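Local coordinates for nucleoside diphosphate kinase family protein (Babesia bovis, PDB 3JS9) that probably transfers the terminal phosphate of nucleoside triphosphates to nucleoside diphosphates, as a magnesium-dependent nucleoside diphosphate kinase, at residues G27-R32 and F79-E84. Residues are numbered along the deposited sequence; the frame is centred on the assembly and turned at random.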
loop_
_atom_site.group_PDB
_atom_site.type_symbol
_atom_site.label_atom_id
_atom_site.label_comp_id
_atom_site.label_asym_id
_atom_site.label_seq_id
_atom_site.Cartn_x
_atom_site.Cartn_y
_atom_site.Cartn_z
ATOM N N GLY A 27 7.038 11.302 -2.217
ATOM C CA GLY A 27 5.863 11.040 -1.352
ATOM C C GLY A 27 6.048 9.805 -0.491
ATOM O O GLY A 27 5.768 9.824 0.708
ATOM N N GLU A 28 6.539 8.731 -1.105
ATOM C CA GLU A 28 6.840 7.491 -0.426
ATOM C C GLU A 28 7.801 7.700 0.742
ATOM O O GLU A 28 7.599 7.156 1.819
ATOM C CB GLU A 28 7.440 6.519 -1.439
ATOM C CG GLU A 28 7.865 5.161 -0.913
ATOM C CD GLU A 28 6.717 4.330 -0.334
ATOM O OE1 GLU A 28 5.582 4.448 -0.804
ATOM O OE2 GLU A 28 6.946 3.554 0.609
ATOM N N ILE A 29 8.849 8.490 0.529
ATOM C CA ILE A 29 9.878 8.677 1.528
ATOM C C ILE A 29 9.312 9.522 2.668
ATOM O O ILE A 29 9.436 9.139 3.861
ATOM C CB ILE A 29 11.175 9.308 0.907
ATOM C CG1 ILE A 29 11.933 8.280 0.010
ATOM C CG2 ILE A 29 12.083 9.900 1.982
ATOM C CD1 ILE A 29 12.882 8.943 -1.083
ATOM N N LEU A 30 8.670 10.645 2.324
ATOM C CA LEU A 30 8.040 11.491 3.332
ATOM C C LEU A 30 7.103 10.636 4.209
ATOM O O LEU A 30 7.183 10.642 5.435
ATOM C CB LEU A 30 7.291 12.653 2.664
ATOM C CG LEU A 30 7.025 13.939 3.491
ATOM C CD1 LEU A 30 6.592 15.055 2.582
ATOM C CD2 LEU A 30 6.017 13.805 4.673
ATOM N N LYS A 31 6.239 9.869 3.551
ATOM C CA LYS A 31 5.237 9.045 4.212
ATOM C C LYS A 31 5.890 8.036 5.177
ATOM O O LYS A 31 5.381 7.798 6.285
ATOM C CB LYS A 31 4.405 8.374 3.132
ATOM C CG LYS A 31 3.291 7.416 3.605
ATOM C CD LYS A 31 2.426 7.043 2.367
ATOM C CE LYS A 31 1.712 5.663 2.506
ATOM N NZ LYS A 31 0.579 5.747 3.486
ATOM N N ARG A 32 7.038 7.472 4.793
ATOM C CA ARG A 32 7.711 6.521 5.686
ATOM C C ARG A 32 8.190 7.221 6.923
ATOM O O ARG A 32 8.061 6.670 8.019
ATOM C CB ARG A 32 8.884 5.806 5.007
ATOM C CG ARG A 32 8.464 4.686 4.062
ATOM C CD ARG A 32 9.605 4.278 3.198
ATOM N NE ARG A 32 9.184 3.303 2.209
ATOM C CZ ARG A 32 9.696 2.076 2.087
ATOM N NH1 ARG A 32 9.231 1.290 1.131
ATOM N NH2 ARG A 32 10.703 1.666 2.865
ATOM N N PHE A 79 14.554 17.224 -2.537
ATOM C CA PHE A 79 13.502 17.541 -1.581
ATOM C C PHE A 79 14.052 17.463 -0.178
ATOM O O PHE A 79 14.528 16.407 0.238
ATOM C CB PHE A 79 12.284 16.645 -1.790
ATOM C CG PHE A 79 11.112 16.979 -0.894
ATOM C CD1 PHE A 79 10.978 16.376 0.343
ATOM C CD2 PHE A 79 10.126 17.867 -1.315
ATOM C CE1 PHE A 79 9.900 16.682 1.158
ATOM C CE2 PHE A 79 9.038 18.176 -0.494
ATOM C CZ PHE A 79 8.928 17.601 0.731
ATOM N N CYS A 80 13.991 18.589 0.542
ATOM C CA CYS A 80 14.640 18.774 1.844
ATOM C C CYS A 80 13.651 18.655 2.965
ATOM O O CYS A 80 12.552 19.202 2.861
ATOM C CB CYS A 80 15.253 20.172 1.948
ATOM S SG CYS A 80 16.272 20.714 0.542
ATOM N N MET A 81 14.058 17.998 4.061
ATOM C CA MET A 81 13.219 17.824 5.259
ATOM C C MET A 81 14.057 17.875 6.509
ATOM O O MET A 81 15.241 17.529 6.466
ATOM C CB MET A 81 12.492 16.467 5.252
ATOM C CG MET A 81 11.470 16.317 4.122
ATOM S SD MET A 81 11.077 14.579 3.922
ATOM C CE MET A 81 12.411 13.983 2.826
ATOM N N ILE A 82 13.449 18.314 7.612
ATOM C CA ILE A 82 14.009 18.087 8.952
ATOM C C ILE A 82 12.931 17.369 9.754
ATOM O O ILE A 82 11.776 17.762 9.712
ATOM C CB ILE A 82 14.357 19.388 9.689
ATOM C CG1 ILE A 82 15.510 20.100 9.007
ATOM C CG2 ILE A 82 14.661 19.127 11.200
ATOM C CD1 ILE A 82 15.841 21.479 9.677
ATOM N N TRP A 83 13.331 16.328 10.475
ATOM C CA TRP A 83 12.447 15.521 11.290
ATOM C C TRP A 83 12.949 15.492 12.726
ATOM O O TRP A 83 14.155 15.419 12.962
ATOM C CB TRP A 83 12.377 14.101 10.730
ATOM C CG TRP A 83 11.631 14.006 9.457
ATOM C CD1 TRP A 83 12.144 14.110 8.188
ATOM C CD2 TRP A 83 10.223 13.809 9.309
ATOM N NE1 TRP A 83 11.137 13.977 7.265
ATOM C CE2 TRP A 83 9.944 13.809 7.925
ATOM C CE3 TRP A 83 9.164 13.643 10.214
ATOM C CZ2 TRP A 83 8.653 13.631 7.420
ATOM C CZ3 TRP A 83 7.875 13.471 9.711
ATOM C CH2 TRP A 83 7.633 13.460 8.321
ATOM N N GLU A 84 12.009 15.487 13.673
ATOM C CA GLU A 84 12.317 15.623 15.078
ATOM C C GLU A 84 11.854 14.422 15.885
ATOM O O GLU A 84 10.784 13.873 15.615
ATOM C CB GLU A 84 11.667 16.906 15.616
ATOM C CG GLU A 84 11.810 17.128 17.108
ATOM C CD GLU A 84 11.283 18.470 17.539
ATOM O OE1 GLU A 84 10.163 18.532 18.098
ATOM O OE2 GLU A 84 11.996 19.476 17.321
#
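L30 of the helix meets F79, M81 and W83, three alternate residues of one strand, and so illustrates how a helix running parallel to a strand (3° between the segment axes, 10.8 Å apart) is seated on a sheet by apolar side chains. The leucine divides its atoms among them. CG lies 4.1 Å from SD of M81; CD1 approaches the F79 ring obliquely, 3.9 Å from CZ; and CD2 comes to the rim of the W83 indole, near its plane, 3.8 Å from CZ2. A second, smaller apolar touch joins CG2 of I29 to CE of M81, where the two side chains cross at about a right angle. The bend at chi3 of M81 (-85°) places CE.

Between the two segments the contact is wholly apolar; the side-chain polar bonds that flank it lie inside one segment or the other. The indole NE1 of W83 points at SD of M81, a weak hydrogen bond of 3.4 Å that is nevertheless fairly straight (163°), linking two neighbours on the same strand face. On the helix, OE2 of E28 receives NE of R32, one turn on, in a salt bridge of 2.8 Å through its anti lone pair, and lies close to the guanidinium plane; NH1 adds a weak bond to that oxygen and, beyond the two segments, a salt bridge to D112.

The contact is buried in the ferredoxin-like core of the NDK fold. Strand 78-85 runs between strands 39-46 and 10-16 in the antiparallel sheet; helix 26-36 covers one face, with F33 stacked on W83, and its L30 also packs on I26 of the second subunit.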